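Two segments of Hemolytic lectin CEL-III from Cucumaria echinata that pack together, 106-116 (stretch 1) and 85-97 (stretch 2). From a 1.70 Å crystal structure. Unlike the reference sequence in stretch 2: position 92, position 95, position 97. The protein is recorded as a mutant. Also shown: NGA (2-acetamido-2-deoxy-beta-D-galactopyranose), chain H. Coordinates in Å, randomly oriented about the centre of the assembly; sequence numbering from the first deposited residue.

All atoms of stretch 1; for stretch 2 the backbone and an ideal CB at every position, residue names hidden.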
# COMPACT_ATOMS: atom_id res chain seq x y z
N GLN A 106 -4.25 -11.96 7.89
CA GLN A 106 -4.65 -11.67 6.51
C GLN A 106 -6.07 -12.18 6.29
O GLN A 106 -6.53 -13.04 7.05
CB GLN A 106 -3.70 -12.33 5.51
CG GLN A 106 -2.23 -12.03 5.73
CD GLN A 106 -1.82 -10.61 5.34
OE1 GLN A 106 -2.62 -9.83 4.80
NE2 GLN A 106 -0.58 -10.27 5.63
N VAL A 107 -6.76 -11.62 5.29
CA VAL A 107 -8.11 -12.03 4.94
C VAL A 107 -8.14 -12.37 3.46
O VAL A 107 -7.95 -11.49 2.61
CB VAL A 107 -9.16 -10.93 5.26
CG1 VAL A 107 -10.55 -11.43 4.91
CG2 VAL A 107 -9.08 -10.51 6.76
N ALA A 108 -8.37 -13.64 3.14
CA ALA A 108 -8.47 -14.07 1.75
C ALA A 108 -9.92 -14.35 1.41
O ALA A 108 -10.70 -14.75 2.27
CB ALA A 108 -7.65 -15.35 1.52
N THR A 109 -10.29 -14.13 0.16
CA THR A 109 -11.65 -14.45 -0.27
C THR A 109 -11.58 -15.04 -1.67
O THR A 109 -10.58 -14.87 -2.39
CB THR A 109 -12.60 -13.19 -0.33
OG1 THR A 109 -12.23 -12.35 -1.44
CG2 THR A 109 -12.58 -12.38 0.98
N GLU A 110 -12.65 -15.73 -2.07
CA GLU A 110 -12.89 -15.95 -3.49
C GLU A 110 -13.05 -14.60 -4.18
O GLU A 110 -13.52 -13.60 -3.58
CB GLU A 110 -14.14 -16.78 -3.73
CG GLU A 110 -14.12 -18.16 -3.09
CD GLU A 110 -15.46 -18.82 -3.17
OE1 GLU A 110 -16.44 -18.28 -2.58
OE2 GLU A 110 -15.54 -19.87 -3.85
N ILE A 111 -12.66 -14.56 -5.44
CA ILE A 111 -12.87 -13.39 -6.28
C ILE A 111 -13.66 -13.90 -7.48
O ILE A 111 -13.13 -14.65 -8.30
CB ILE A 111 -11.54 -12.73 -6.69
CG1 ILE A 111 -10.82 -12.20 -5.44
CG2 ILE A 111 -11.81 -11.60 -7.69
CD1 ILE A 111 -9.51 -11.48 -5.75
N ILE A 112 -14.92 -13.47 -7.55
CA ILE A 112 -15.89 -14.09 -8.45
C ILE A 112 -16.36 -13.11 -9.52
O ILE A 112 -16.84 -12.03 -9.22
CB ILE A 112 -17.12 -14.66 -7.65
CG1 ILE A 112 -16.63 -15.69 -6.64
CG2 ILE A 112 -18.16 -15.30 -8.59
CD1 ILE A 112 -17.63 -16.13 -5.59
N ASN A 113 -16.23 -13.52 -10.78
CA ASN A 113 -16.66 -12.72 -11.90
C ASN A 113 -18.18 -12.50 -11.96
O ASN A 113 -18.96 -13.44 -11.81
CB ASN A 113 -16.18 -13.36 -13.21
CG ASN A 113 -16.36 -12.45 -14.38
OD1 ASN A 113 -17.39 -12.51 -15.05
ND2 ASN A 113 -15.37 -11.59 -14.64
N LEU A 114 -18.59 -11.26 -12.18
CA LEU A 114 -20.01 -10.89 -12.10
C LEU A 114 -20.85 -11.47 -13.25
O LEU A 114 -22.02 -11.84 -13.05
CB LEU A 114 -20.20 -9.37 -12.06
CG LEU A 114 -20.07 -8.65 -10.72
CD1 LEU A 114 -20.84 -7.36 -10.84
CD2 LEU A 114 -20.62 -9.46 -9.58
N ALA A 115 -20.24 -11.54 -14.43
CA ALA A 115 -20.92 -12.08 -15.62
C ALA A 115 -21.12 -13.59 -15.54
O ALA A 115 -22.24 -14.09 -15.68
CB ALA A 115 -20.16 -11.71 -16.87
N SER A 116 -20.03 -14.32 -15.28
CA SER A 116 -20.02 -15.78 -15.36
C SER A 116 -20.28 -16.50 -14.04
O SER A 116 -20.60 -17.70 -14.03
CB SER A 116 -18.68 -16.25 -15.92
OG SER A 116 -17.63 -16.00 -14.98
N UNK A 85 -18.73 -3.39 -18.30
CA UNK A 85 -19.45 -4.64 -18.45
C UNK A 85 -19.33 -5.50 -17.20
O UNK A 85 -18.32 -5.39 -16.49
CB UNK A 85 -18.93 -5.41 -19.67
N UNK A 86 -20.34 -6.33 -16.93
CA UNK A 86 -20.32 -7.22 -15.78
C UNK A 86 -19.10 -8.17 -15.85
O UNK A 86 -18.58 -8.60 -14.82
CB UNK A 86 -21.62 -8.02 -15.71
N UNK A 87 -18.64 -8.46 -17.06
CA UNK A 87 -17.49 -9.36 -17.26
C UNK A 87 -16.14 -8.80 -16.75
O UNK A 87 -15.19 -9.56 -16.56
CB UNK A 87 -17.36 -9.68 -18.75
N UNK A 88 -16.07 -7.48 -16.54
CA UNK A 88 -14.88 -6.83 -15.95
C UNK A 88 -15.10 -6.44 -14.49
O UNK A 88 -14.34 -5.66 -13.93
CB UNK A 88 -14.50 -5.59 -16.76
N UNK A 89 -16.15 -7.00 -13.89
CA UNK A 89 -16.50 -6.70 -12.52
C UNK A 89 -16.47 -7.97 -11.69
O UNK A 89 -16.80 -9.07 -12.17
CB UNK A 89 -17.88 -6.04 -12.44
N UNK A 90 -16.07 -7.81 -10.43
CA UNK A 90 -15.76 -8.92 -9.55
C UNK A 90 -16.34 -8.68 -8.17
O UNK A 90 -16.37 -7.54 -7.69
CB UNK A 90 -14.25 -9.13 -9.46
N UNK A 91 -16.81 -9.74 -7.54
CA UNK A 91 -17.28 -9.64 -6.16
C UNK A 91 -16.47 -10.58 -5.29
O UNK A 91 -15.82 -11.49 -5.80
CB UNK A 91 -18.77 -9.96 -6.06
N UNK A 92 -16.52 -10.37 -3.98
CA UNK A 92 -15.86 -11.26 -3.06
C UNK A 92 -16.81 -12.39 -2.64
O UNK A 92 -17.99 -12.15 -2.37
CB UNK A 92 -15.36 -10.48 -1.84
N UNK A 93 -16.31 -13.61 -2.58
CA UNK A 93 -17.11 -14.73 -2.12
C UNK A 93 -16.77 -15.09 -0.69
O UNK A 93 -16.69 -14.21 0.18
CB UNK A 93 -16.91 -15.94 -3.03
N UNK A 94 -16.56 -16.37 -0.46
CA UNK A 94 -16.34 -16.91 0.87
C UNK A 94 -14.97 -16.44 1.37
O UNK A 94 -14.10 -16.09 0.57
CB UNK A 94 -16.43 -18.44 0.86
N UNK A 95 -14.80 -16.42 2.68
CA UNK A 95 -13.58 -15.88 3.25
C UNK A 95 -12.83 -16.91 4.08
O UNK A 95 -13.42 -17.86 4.63
CB UNK A 95 -13.90 -14.65 4.11
N UNK A 96 -11.51 -16.72 4.13
CA UNK A 96 -10.63 -17.50 4.98
C UNK A 96 -9.64 -16.51 5.60
O UNK A 96 -9.09 -15.66 4.88
CB UNK A 96 -9.92 -18.61 4.20
N UNK A 97 -9.45 -16.60 6.91
CA UNK A 97 -8.46 -15.75 7.57
C UNK A 97 -7.29 -16.62 8.02
O UNK A 97 -7.46 -17.83 8.26
CB UNK A 97 -9.07 -15.00 8.76
C1 NGA H . -8.08 -7.99 2.13
C2 NGA H . -9.48 -8.32 1.57
C3 NGA H . -10.44 -7.19 1.93
C4 NGA H . -10.45 -6.94 3.44
C5 NGA H . -9.01 -6.65 3.91
C6 NGA H . -8.89 -6.36 5.40
C7 NGA H . -9.36 -7.48 -0.82
C8 NGA H . -9.37 -7.96 -2.25
N2 NGA H . -9.45 -8.46 0.10
O1 NGA H . -7.18 -9.07 1.88
O3 NGA H . -11.75 -7.52 1.46
O4 NGA H . -10.98 -8.07 4.15
O5 NGA H . -8.12 -7.73 3.55
O6 NGA H . -7.54 -5.90 5.56
O7 NGA H . -9.28 -6.28 -0.54

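Position 85 precedes the contact: nothing of stretch 1 lies within 5.5 Å of its ideal CB, and its phi of -69° would admit most residues, proline included. It is Pro85, whose backbone O accepts a hydrogen bond from N of position 88.

At 86 the CA-to-CB bond points toward stretch 1, with the ideal CB 4.0 Å from Ala115 N and 4.1 Å from Leu114 CB. A small residue, apolar or hydroxylated, fits. Ser86 places OG 3.3 Å from Ala115 CB, while its backbone O receives a weak hydrogen bond from Ala115 N (3.4 Å).

The bond at 87 points away overall, although the ideal CB comes 3.9 Å from Ala115 CB; many side chains could extend outward. Ser87 matters through its backbone, its O accepting a hydrogen bond from Asn113 ND2 at 2.8 Å. Position 88 points away and is unconstrained by stretch 1; it is Gln88, which bonds elsewhere in the structure.

At 89 the bond runs sideways, with Leu114 CD1 3.6 Å from the ideal CB, so an aliphatic residue or a long chain with an aliphatic stem would suit. Arg89 lays one face of its guanidinium over Leu114 CD1, 3.4 Å from CZ, and its backbone O accepts a hydrogen bond from Leu114 N at 2.8 Å.

From 90 the segment is a strand antiparallel to stretch 1. Position 90 shares a sheet face with Ile111 and Asn113, and its ideal CB is 3.9 Å from Ile111 CG2; a large apolar or aromatic residue is favoured. Trp90 sets CE3 3.8 Å from Ile111 CG2, and Asn113 ND2 lies over one face of its ring.

Position 91 lies on the other face, with Ile112, and its ideal CB is 4.0 Å from Leu114 CD2. Aliphatic or long amphipathic chains suit. Arg91 packs CG 3.8 Å from Leu114 CD2 and turns a guanidinium face to Ile112 CD1; its backbone N and O pair with Ile112 O and N, both at 2.8 Å.

At 92, beside Thr109 OG1 (3.7 Å from the ideal CB), the sugar is within reach, favouring a long polar chain. Gln92, leucine in the reference, donates from NE2 to NGA O3 at 2.7 Å.

Position 93 has phi/psi of -102/-132, and an ideal CB would lie 2.4 Å from Glu110 OE1 and 2.7 Å from Ile112 CD1, both clashes. With Glu110 and Ile112 as placed, glycine is the residue that fits: Gly93, at the bulge, gives its N to Glu110 O at 3.0 Å.

At 94 the ideal CB is 3.4 Å from Glu110 OE1, inviting lysine, arginine or a neutral donor. Arg94 forms a salt bridge, NH2 to Glu110 OE2 at 2.8 Å, reinforced by NE to Glu110 OE1 at 3.1 Å.

Position 95 shares the Val107 and Thr109 face, where branched or long chains could pack. Arg95, lysine in the reference, brings NH2 3.5 Å from Val107 CG1.

Position 96 lies on the Ala108 face, its ideal CB 4.4 Å from Ala108 O, where a beta-branched residue or a long chain would suit. In Lys96 the end of the chain leaves stretch 1, and its backbone N and O hydrogen-bond Ala108 O and N, both at 2.8 Å. At 97, near Val107, a small or branched residue serves, and Thr97, alanine in the reference, rests CG2 4.2 Å from Val107 CG2.

Stretch 2 (85-97) PSSQRWRQGRRKT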
# COMPACT_ATOMS: atom_id res chain seq x y z
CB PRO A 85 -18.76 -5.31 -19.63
CG PRO A 85 -17.41 -4.70 -19.70
CD PRO A 85 -17.54 -3.32 -19.17
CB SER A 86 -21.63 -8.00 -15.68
OG SER A 86 -21.84 -8.84 -16.81
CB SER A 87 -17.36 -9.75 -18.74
OG SER A 87 -17.27 -8.59 -19.55
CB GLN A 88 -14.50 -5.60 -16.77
CG GLN A 88 -13.72 -5.95 -17.99
CD GLN A 88 -13.29 -4.73 -18.75
OE1 GLN A 88 -14.00 -3.71 -18.78
NE2 GLN A 88 -12.14 -4.83 -19.39
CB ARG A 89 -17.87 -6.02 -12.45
CG ARG A 89 -17.88 -4.62 -13.11
CD ARG A 89 -19.30 -4.03 -13.09
NE ARG A 89 -19.77 -3.83 -11.71
CZ ARG A 89 -21.04 -3.95 -11.32
NH1 ARG A 89 -21.98 -4.30 -12.19
NH2 ARG A 89 -21.35 -3.74 -10.05
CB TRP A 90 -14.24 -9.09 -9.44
CG TRP A 90 -13.52 -9.18 -10.77
CD1 TRP A 90 -13.08 -8.15 -11.54
CD2 TRP A 90 -13.13 -10.39 -11.45
NE1 TRP A 90 -12.43 -8.63 -12.66
CE2 TRP A 90 -12.47 -10.00 -12.64
CE3 TRP A 90 -13.30 -11.76 -11.18
CZ2 TRP A 90 -11.95 -10.92 -13.56
CZ3 TRP A 90 -12.78 -12.69 -12.10
CH2 TRP A 90 -12.12 -12.26 -13.27
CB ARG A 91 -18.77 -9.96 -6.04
CG ARG A 91 -19.19 -11.32 -6.59
CD ARG A 91 -20.69 -11.58 -6.40
NE ARG A 91 -21.01 -13.00 -6.57
CZ ARG A 91 -21.01 -13.90 -5.59
NH1 ARG A 91 -20.73 -13.54 -4.34
NH2 ARG A 91 -21.32 -15.17 -5.86
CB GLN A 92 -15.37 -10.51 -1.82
CG GLN A 92 -14.31 -9.49 -2.13
CD GLN A 92 -13.80 -8.82 -0.91
OE1 GLN A 92 -14.54 -8.60 0.05
NE2 GLN A 92 -12.53 -8.47 -0.92
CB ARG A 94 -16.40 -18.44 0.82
CG ARG A 94 -17.81 -18.98 0.61
CD ARG A 94 -17.81 -20.47 0.31
NE ARG A 94 -17.20 -20.79 -0.98
CZ ARG A 94 -17.01 -22.03 -1.43
NH1 ARG A 94 -17.40 -23.08 -0.72
NH2 ARG A 94 -16.44 -22.22 -2.61
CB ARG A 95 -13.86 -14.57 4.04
CG ARG A 95 -14.15 -14.79 5.50
CD ARG A 95 -14.88 -13.65 6.12
NE ARG A 95 -14.05 -12.46 6.32
CZ ARG A 95 -13.46 -12.07 7.46
NH1 ARG A 95 -13.51 -12.80 8.58
NH2 ARG A 95 -12.82 -10.92 7.49
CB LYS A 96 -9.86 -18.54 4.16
CG LYS A 96 -10.69 -19.71 3.68
CD LYS A 96 -9.81 -20.79 3.06
CE LYS A 96 -10.65 -21.92 2.48
NZ LYS A 96 -11.29 -22.74 3.55
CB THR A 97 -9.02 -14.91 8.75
OG1 THR A 97 -9.30 -15.76 9.88
CG2 THR A 97 -10.28 -14.16 8.34
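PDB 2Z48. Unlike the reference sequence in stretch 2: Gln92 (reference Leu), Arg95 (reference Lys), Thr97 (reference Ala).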